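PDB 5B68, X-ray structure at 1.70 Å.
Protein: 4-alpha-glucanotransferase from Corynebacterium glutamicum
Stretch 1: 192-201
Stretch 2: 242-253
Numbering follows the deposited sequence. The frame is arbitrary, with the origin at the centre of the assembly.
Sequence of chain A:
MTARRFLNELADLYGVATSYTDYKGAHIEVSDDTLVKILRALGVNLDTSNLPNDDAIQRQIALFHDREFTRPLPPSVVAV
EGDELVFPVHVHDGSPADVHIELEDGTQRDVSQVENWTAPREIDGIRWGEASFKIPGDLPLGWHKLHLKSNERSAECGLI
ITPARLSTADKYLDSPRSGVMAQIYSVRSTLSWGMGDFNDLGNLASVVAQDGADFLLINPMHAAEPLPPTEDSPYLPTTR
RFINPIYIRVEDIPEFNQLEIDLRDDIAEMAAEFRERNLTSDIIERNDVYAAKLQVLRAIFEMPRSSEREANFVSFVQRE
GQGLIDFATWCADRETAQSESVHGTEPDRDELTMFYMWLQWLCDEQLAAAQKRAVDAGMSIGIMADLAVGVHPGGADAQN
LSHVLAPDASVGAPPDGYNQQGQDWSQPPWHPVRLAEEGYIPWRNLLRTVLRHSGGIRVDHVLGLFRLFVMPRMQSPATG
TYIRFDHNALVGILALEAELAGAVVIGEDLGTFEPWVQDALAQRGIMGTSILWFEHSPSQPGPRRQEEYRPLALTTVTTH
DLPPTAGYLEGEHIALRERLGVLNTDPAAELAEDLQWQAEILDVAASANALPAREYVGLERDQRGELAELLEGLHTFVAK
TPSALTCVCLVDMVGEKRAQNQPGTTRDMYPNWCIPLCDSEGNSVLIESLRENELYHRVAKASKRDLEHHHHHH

Stretch 1 192-201: SWGMGDFNDL
Stretch 2, residues 242-253: FINPIYIRVEDI

The apolar centre of the contact is Phe198 against Tyr247. Tyr247 CB lies over one face of the Phe198 ring, 3.6 Å from the ring centroid and 15° off the normal, a CH-pi contact. The two rings meet obliquely, with centroids 5.9 Å apart and planes at 49°. Phe198 has chi1 m (-60°) and chi2 -60°; Tyr247 has chi1 m (-65°) and chi2 -68°. At the edge of the Phe198 ring, CZ reaches Ile243 CG2 at 3.7 Å. Phe198 CE2 lies 4.0 Å from Ile248 CG1.

Met195 extends this apolar patch. Met195 SD is 3.7 Å from Ile246 CD1, and Met195 CE is 3.9 Å from Tyr247 CE1. Its chi angles are 93°, -179° and -103°; Ile246 is t, t.

The nearest CA atoms across the stretches are those of Asp197 and Tyr247, 4.2 Å apart. Stretch 1 is loop up to Asp197, the N-cap, and helical from Phe198 (phi/psi -65/-31) onward. Stretch 2 has two 3-10 turns, 245-247 and 250-252. Ile248 (-63/133) and Arg249 (-95/111) are extended between them. Phe198 N donates to Tyr247 O at 2.9 Å, so the first turn of the helix, where amides lack helical acceptors, is tied to the end of the first 3-10 turn. Asp197 (chi1 p, 62°) caps the helix: its OD1 accepts from Asp200 N at 3.0 Å.

The other Asp197 oxygen faces Arg249. Arg249 NE to Asp197 OD2 is 2.8 Å, and Arg249 NH2 to the same OD2 is 3.2 Å; both hydrogen bonds belong to a salt bridge. A second salt bridge joins Arg249 NH2 to Asp200 OD1 at 3.1 Å. One cation thus answers two carboxylates. Arg249 reaches them with chi1 to chi4 of t, t, m and -174°. Asn199 CG covers one face of its guanidinium, 3.3 Å from Arg249 NH1. Asp200 (chi1 m) is also held within its own stretch: Ser192 OG donates to Asp200 OD2 at a very short 2.5 Å, and Asp197 N donates to the same OD2 at 3.0 Å.

Two further side-chain hydrogen bonds engage the second 3-10 turn. Asn199 (chi1 t, chi2 -66°) donates from ND2 to Asp252 OD2 at 2.8 Å; Asp252 has chi1 m. Trp193 (chi1 m, chi2 28°) donates from NE1 to Glu251 OE2 at 2.9 Å, with the carboxylate oxygen near the indole plane. Glu251 bends to it with chi1 m and chi2 91°. Trp193 CZ2 also packs 3.8 Å from Val250 CG2.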

ATOM      1  N   SER A 192     -14.925 -18.620 -11.862  1.00 22.38           N
ATOM      2  CA  SER A 192     -13.634 -18.472 -11.196  1.00 22.93           C
ATOM      3  C   SER A 192     -12.962 -19.852 -10.999  1.00 24.09           C
ATOM      4  O   SER A 192     -13.633 -20.854 -10.694  1.00 25.47           O
ATOM      5  CB  SER A 192     -13.767 -17.843  -9.832  1.00 25.64           C
ATOM      6  OG  SER A 192     -14.571 -16.653  -9.889  1.00 22.24           O
ATOM      7  N   TRP A 193     -11.632 -19.867 -11.054  1.00 22.47           N
ATOM      8  CA  TRP A 193     -10.869 -21.064 -10.641  1.00 22.51           C
ATOM      9  C   TRP A 193     -10.671 -21.153  -9.166  1.00 26.56           C
ATOM     10  O   TRP A 193      -9.537 -21.053  -8.644  1.00 28.64           O
ATOM     11  CB  TRP A 193      -9.533 -21.144 -11.406  1.00 25.39           C
ATOM     12  CG  TRP A 193      -9.656 -21.443 -12.850  1.00 24.83           C
ATOM     13  CD1 TRP A 193     -10.706 -21.156 -13.705  1.00 24.46           C
ATOM     14  CD2 TRP A 193      -8.658 -22.077 -13.671  1.00 24.80           C
ATOM     15  NE1 TRP A 193     -10.402 -21.558 -14.965  1.00 26.44           N
ATOM     16  CE2 TRP A 193      -9.161 -22.132 -14.972  1.00 23.24           C
ATOM     17  CE3 TRP A 193      -7.374 -22.567 -13.424  1.00 25.28           C
ATOM     18  CZ2 TRP A 193      -8.434 -22.672 -16.037  1.00 25.77           C
ATOM     19  CZ3 TRP A 193      -6.654 -23.121 -14.512  1.00 26.70           C
ATOM     20  CH2 TRP A 193      -7.199 -23.144 -15.776  1.00 25.02           C
ATOM     21  N   GLY A 194     -11.774 -21.257  -8.412  1.00 21.92           N
ATOM     22  CA  GLY A 194     -11.608 -21.406  -6.989  1.00 21.43           C
ATOM     23  C   GLY A 194     -11.352 -20.115  -6.239  1.00 23.20           C
ATOM     24  O   GLY A 194     -11.402 -20.086  -5.031  1.00 25.35           O
ATOM     25  N   MET A 195     -10.965 -19.071  -6.941  1.00 25.28           N
ATOM     26  CA  MET A 195     -10.640 -17.834  -6.271  1.00 24.35           C
ATOM     27  C   MET A 195     -10.886 -16.697  -7.242  1.00 21.11           C
ATOM     28  O   MET A 195     -10.844 -16.892  -8.431  1.00 20.93           O
ATOM     29  CB  MET A 195      -9.196 -17.868  -5.758  1.00 28.16           C
ATOM     30  CG  MET A 195      -8.152 -17.299  -6.692  1.00 31.82           C
ATOM     31  SD  MET A 195      -6.439 -17.355  -6.130  1.00 30.72           S
ATOM     32  CE  MET A 195      -6.106 -15.689  -5.600  1.00 27.45           C
ATOM     33  N   GLY A 196     -11.149 -15.514  -6.727  1.00 21.27           N
ATOM     34  CA  GLY A 196     -11.520 -14.414  -7.649  1.00 19.80           C
ATOM     35  C   GLY A 196     -10.341 -13.983  -8.514  1.00 21.11           C
ATOM     36  O   GLY A 196      -9.158 -14.091  -8.066  1.00 24.96           O
ATOM     37  N   ASP A 197     -10.654 -13.479  -9.671  1.00 19.71           N
ATOM     38  CA  ASP A 197      -9.680 -13.106 -10.693  1.00 18.85           C
ATOM     39  C   ASP A 197     -10.045 -11.755 -11.279  1.00 18.29           C
ATOM     40  O   ASP A 197     -10.983 -11.092 -10.776  1.00 19.07           O
ATOM     41  CB  ASP A 197      -9.566 -14.256 -11.729  1.00 20.90           C
ATOM     42  CG  ASP A 197     -10.871 -14.547 -12.486  1.00 21.59           C
ATOM     43  OD1 ASP A 197     -11.625 -13.596 -12.803  1.00 21.24           O
ATOM     44  OD2 ASP A 197     -11.154 -15.727 -12.810  1.00 22.01           O
ATOM     45  N   PHE A 198      -9.304 -11.294 -12.288  1.00 18.50           N
ATOM     46  CA  PHE A 198      -9.553  -9.908 -12.825  1.00 19.94           C
ATOM     47  C   PHE A 198     -10.936  -9.810 -13.466  1.00 21.92           C
ATOM     48  O   PHE A 198     -11.535  -8.734 -13.534  1.00 19.09           O
ATOM     49  CB  PHE A 198      -8.491  -9.464 -13.895  1.00 20.01           C
ATOM     50  CG  PHE A 198      -7.068  -9.438 -13.357  1.00 20.37           C
ATOM     51  CD1 PHE A 198      -6.729  -8.622 -12.303  1.00 20.12           C
ATOM     52  CD2 PHE A 198      -6.068 -10.148 -13.990  1.00 21.49           C
ATOM     53  CE1 PHE A 198      -5.418  -8.537 -11.852  1.00 21.66           C
ATOM     54  CE2 PHE A 198      -4.753 -10.065 -13.557  1.00 21.19           C
ATOM     55  CZ  PHE A 198      -4.441  -9.297 -12.448  1.00 21.64           C
ATOM     56  N   ASN A 199     -11.436 -10.913 -14.042  1.00 18.90           N
ATOM     57  CA  ASN A 199     -12.771 -10.894 -14.575  1.00 18.93           C
ATOM     58  C   ASN A 199     -13.781 -10.656 -13.500  1.00 20.01           C
ATOM     59  O   ASN A 199     -14.646  -9.788 -13.614  1.00 17.72           O
ATOM     60  CB  ASN A 199     -13.070 -12.211 -15.323  1.00 22.41           C
ATOM     61  CG  ASN A 199     -14.409 -12.192 -16.031  1.00 20.83           C
ATOM     62  OD1 ASN A 199     -15.449 -12.133 -15.400  1.00 23.24           O
ATOM     63  ND2 ASN A 199     -14.379 -12.238 -17.351  1.00 20.11           N
ATOM     64  N   ASP A 200     -13.630 -11.427 -12.428  1.00 18.38           N
ATOM     65  CA  ASP A 200     -14.458 -11.232 -11.258  1.00 19.49           C
ATOM     66  C   ASP A 200     -14.434  -9.816 -10.695  1.00 20.84           C
ATOM     67  O   ASP A 200     -15.454  -9.321 -10.222  1.00 20.06           O
ATOM     68  CB  ASP A 200     -14.136 -12.211 -10.131  1.00 20.59           C
ATOM     69  CG  ASP A 200     -14.269 -13.677 -10.563  1.00 22.18           C
ATOM     70  OD1 ASP A 200     -15.289 -14.000 -11.137  1.00 23.46           O
ATOM     71  OD2 ASP A 200     -13.359 -14.505 -10.263  1.00 23.63           O
ATOM     72  N   LEU A 201     -13.254  -9.209 -10.703  1.00 20.05           N
ATOM     73  CA  LEU A 201     -13.073  -7.804 -10.271  1.00 20.21           C
ATOM     74  C   LEU A 201     -13.996  -6.877 -11.036  1.00 18.77           C
ATOM     75  O   LEU A 201     -14.755  -6.033 -10.462  1.00 17.81           O
ATOM     76  CB  LEU A 201     -11.606  -7.384 -10.421  1.00 18.26           C
ATOM     77  CG  LEU A 201     -11.243  -5.938 -10.063  1.00 19.88           C
ATOM     78  CD1 LEU A 201     -11.571  -5.707  -8.617  1.00 20.65           C
ATOM     79  CD2 LEU A 201      -9.777  -5.710 -10.343  1.00 22.43           C
ATOM     80  N   PHE A 242       4.867  -4.608  -9.590  1.00 18.78           N
ATOM     81  CA  PHE A 242       4.254  -5.559 -10.481  1.00 19.36           C
ATOM     82  C   PHE A 242       3.115  -6.342  -9.861  1.00 19.34           C
ATOM     83  O   PHE A 242       2.938  -6.323  -8.678  1.00 19.45           O
ATOM     84  CB  PHE A 242       5.319  -6.423 -11.121  1.00 19.61           C
ATOM     85  CG  PHE A 242       6.324  -5.613 -11.848  1.00 18.61           C
ATOM     86  CD1 PHE A 242       6.027  -5.097 -13.071  1.00 19.91           C
ATOM     87  CD2 PHE A 242       7.513  -5.292 -11.259  1.00 21.46           C
ATOM     88  CE1 PHE A 242       6.932  -4.315 -13.733  1.00 24.14           C
ATOM     89  CE2 PHE A 242       8.423  -4.509 -11.908  1.00 24.15           C
ATOM     90  CZ  PHE A 242       8.129  -4.024 -13.148  1.00 21.47           C
ATOM     91  N   ILE A 243       2.342  -7.000 -10.711  1.00 18.74           N
ATOM     92  CA  ILE A 243       1.020  -7.531 -10.341  1.00 21.10           C
ATOM     93  C   ILE A 243       1.032  -9.052 -10.275  1.00 20.17           C
ATOM     94  O   ILE A 243       1.721  -9.703 -11.077  1.00 20.23           O
ATOM     95  CB  ILE A 243      -0.005  -7.114 -11.388  1.00 22.59           C
ATOM     96  CG1 ILE A 243      -0.012  -5.587 -11.627  1.00 22.94           C
ATOM     97  CG2 ILE A 243      -1.409  -7.632 -11.080  1.00 22.27           C
ATOM     98  CD1 ILE A 243      -0.349  -4.764 -10.426  1.00 29.78           C
ATOM     99  N   ASN A 244       0.242  -9.618  -9.353  1.00 19.76           N
ATOM    100  CA  ASN A 244       0.238 -11.078  -9.121  1.00 18.23           C
ATOM    101  C   ASN A 244      -0.508 -11.748 -10.305  1.00 19.14           C
ATOM    102  O   ASN A 244      -1.685 -11.569 -10.481  1.00 17.73           O
ATOM    103  CB  ASN A 244      -0.458 -11.406  -7.801  1.00 18.75           C
ATOM    104  CG  ASN A 244      -0.203 -12.806  -7.350  1.00 20.00           C
ATOM    105  OD1 ASN A 244       0.068 -13.664  -8.173  1.00 21.73           O
ATOM    106  ND2 ASN A 244      -0.260 -13.051  -6.050  1.00 21.44           N
ATOM    107  N   PRO A 245       0.204 -12.522 -11.150  1.00 19.37           N
ATOM    108  CA  PRO A 245      -0.458 -13.247 -12.209  1.00 20.24           C
ATOM    109  C   PRO A 245      -1.456 -14.334 -11.797  1.00 19.10           C
ATOM    110  O   PRO A 245      -2.173 -14.770 -12.664  1.00 21.15           O
ATOM    111  CB  PRO A 245       0.731 -13.839 -13.051  1.00 21.89           C
ATOM    112  CG  PRO A 245       1.944 -13.115 -12.538  1.00 20.53           C
ATOM    113  CD  PRO A 245       1.644 -12.871 -11.080  1.00 20.79           C
ATOM    114  N   ILE A 246      -1.563 -14.665 -10.516  1.00 20.12           N
ATOM    115  CA  ILE A 246      -2.591 -15.592 -10.032  1.00 18.98           C
ATOM    116  C   ILE A 246      -4.008 -15.173 -10.360  1.00 21.79           C
ATOM    117  O   ILE A 246      -4.918 -16.029 -10.420  1.00 21.57           O
ATOM    118  CB  ILE A 246      -2.459 -15.869  -8.580  1.00 19.48           C
ATOM    119  CG1 ILE A 246      -3.027 -17.276  -8.255  1.00 19.75           C
ATOM    120  CG2 ILE A 246      -3.029 -14.776  -7.666  1.00 21.27           C
ATOM    121  CD1 ILE A 246      -2.840 -17.601  -6.799  1.00 22.86           C
ATOM    122  N   TYR A 247      -4.168 -13.876 -10.591  1.00 19.48           N
ATOM    123  CA  TYR A 247      -5.453 -13.273 -10.882  1.00 20.69           C
ATOM    124  C   TYR A 247      -5.866 -13.287 -12.361  1.00 22.00           C
ATOM    125  O   TYR A 247      -6.969 -12.929 -12.674  1.00 21.07           O
ATOM    126  CB  TYR A 247      -5.500 -11.841 -10.353  1.00 20.69           C
ATOM    127  CG  TYR A 247      -5.430 -11.694  -8.852  1.00 21.40           C
ATOM    128  CD1 TYR A 247      -6.462 -12.124  -8.042  1.00 20.96           C
ATOM    129  CD2 TYR A 247      -4.345 -11.096  -8.250  1.00 18.66           C
ATOM    130  CE1 TYR A 247      -6.402 -11.981  -6.682  1.00 17.67           C
ATOM    131  CE2 TYR A 247      -4.282 -10.952  -6.900  1.00 20.01           C
ATOM    132  CZ  TYR A 247      -5.314 -11.397  -6.115  1.00 17.99           C
ATOM    133  OH  TYR A 247      -5.235 -11.231  -4.776  1.00 21.97           O
ATOM    134  N   ILE A 248      -4.979 -13.693 -13.258  1.00 20.96           N
ATOM    135  CA  ILE A 248      -5.313 -13.782 -14.622  1.00 19.61           C
ATOM    136  C   ILE A 248      -6.431 -14.814 -14.835  1.00 21.69           C
ATOM    137  O   ILE A 248      -6.355 -15.943 -14.273  1.00 20.03           O
ATOM    138  CB  ILE A 248      -4.105 -14.219 -15.448  1.00 20.96           C
ATOM    139  CG1 ILE A 248      -3.012 -13.117 -15.448  1.00 21.76           C
ATOM    140  CG2 ILE A 248      -4.527 -14.513 -16.860  1.00 20.58           C
ATOM    141  CD1 ILE A 248      -1.701 -13.610 -16.059  1.00 21.65           C
ATOM    142  N   ARG A 249      -7.448 -14.450 -15.609  1.00 20.59           N
ATOM    143  CA  ARG A 249      -8.414 -15.434 -16.065  1.00 22.14           C
ATOM    144  C   ARG A 249      -7.954 -15.874 -17.422  1.00 21.02           C
ATOM    145  O   ARG A 249      -8.019 -15.138 -18.378  1.00 20.30           O
ATOM    146  CB  ARG A 249      -9.816 -14.882 -16.209  1.00 24.32           C
ATOM    147  CG  ARG A 249     -10.742 -15.925 -16.814  1.00 24.89           C
ATOM    148  CD  ARG A 249     -12.213 -15.650 -16.620  1.00 26.16           C
ATOM    149  NE  ARG A 249     -12.639 -15.684 -15.234  1.00 25.04           N
ATOM    150  CZ  ARG A 249     -13.907 -15.587 -14.881  1.00 24.51           C
ATOM    151  NH1 ARG A 249     -14.820 -15.472 -15.820  1.00 25.15           N
ATOM    152  NH2 ARG A 249     -14.263 -15.591 -13.617  1.00 23.17           N
ATOM    153  N   VAL A 250      -7.511 -17.104 -17.495  1.00 21.45           N
ATOM    154  CA  VAL A 250      -6.794 -17.522 -18.700  1.00 25.12           C
ATOM    155  C   VAL A 250      -7.670 -17.582 -19.903  1.00 23.42           C
ATOM    156  O   VAL A 250      -7.242 -17.309 -21.048  1.00 22.04           O
ATOM    157  CB  VAL A 250      -6.008 -18.855 -18.462  1.00 24.53           C
ATOM    158  CG1 VAL A 250      -5.047 -18.750 -17.284  1.00 25.48           C
ATOM    159  CG2 VAL A 250      -6.953 -20.057 -18.315  1.00 27.97           C
ATOM    160  N   GLU A 251      -8.936 -17.974 -19.677  1.00 23.49           N
ATOM    161  CA  GLU A 251      -9.928 -18.027 -20.755  1.00 25.09           C
ATOM    162  C   GLU A 251     -10.235 -16.679 -21.412  1.00 25.21           C
ATOM    163  O   GLU A 251     -10.694 -16.649 -22.547  1.00 24.31           O
ATOM    164  CB  GLU A 251     -11.247 -18.723 -20.314  1.00 26.53           C
ATOM    165  CG  GLU A 251     -11.086 -20.145 -19.782  1.00 27.37           C
ATOM    166  CD  GLU A 251     -10.891 -20.244 -18.287  1.00 28.36           C
ATOM    167  OE1 GLU A 251     -10.501 -19.213 -17.604  1.00 25.89           O
ATOM    168  OE2 GLU A 251     -11.121 -21.362 -17.778  1.00 26.95           O
ATOM    169  N   ASP A 252      -9.946 -15.561 -20.729  1.00 25.24           N
ATOM    170  CA  ASP A 252     -10.132 -14.234 -21.348  1.00 24.71           C
ATOM    171  C   ASP A 252      -8.962 -13.753 -22.209  1.00 24.16           C
ATOM    172  O   ASP A 252      -9.061 -12.717 -22.900  1.00 23.10           O
ATOM    173  CB  ASP A 252     -10.346 -13.173 -20.218  1.00 28.95           C
ATOM    174  CG  ASP A 252     -11.672 -13.314 -19.505  1.00 29.36           C
ATOM    175  OD1 ASP A 252     -12.534 -14.115 -19.938  1.00 29.01           O
ATOM    176  OD2 ASP A 252     -11.853 -12.646 -18.475  1.00 27.03           O
ATOM    177  N   ILE A 253      -7.863 -14.506 -22.241  1.00 24.53           N
ATOM    178  CA  ILE A 253      -6.741 -14.070 -23.050  1.00 24.49           C
ATOM    179  C   ILE A 253      -7.119 -14.298 -24.546  1.00 28.45           C
ATOM    180  O   ILE A 253      -7.481 -15.414 -24.901  1.00 29.75           O
ATOM    181  CB  ILE A 253      -5.448 -14.821 -22.689  1.00 25.55           C
ATOM    182  CG1 ILE A 253      -5.055 -14.734 -21.199  1.00 23.20           C
ATOM    183  CG2 ILE A 253      -4.311 -14.310 -23.585  1.00 25.25           C
ATOM    184  CD1 ILE A 253      -4.092 -15.823 -20.719  1.00 24.45           C
TER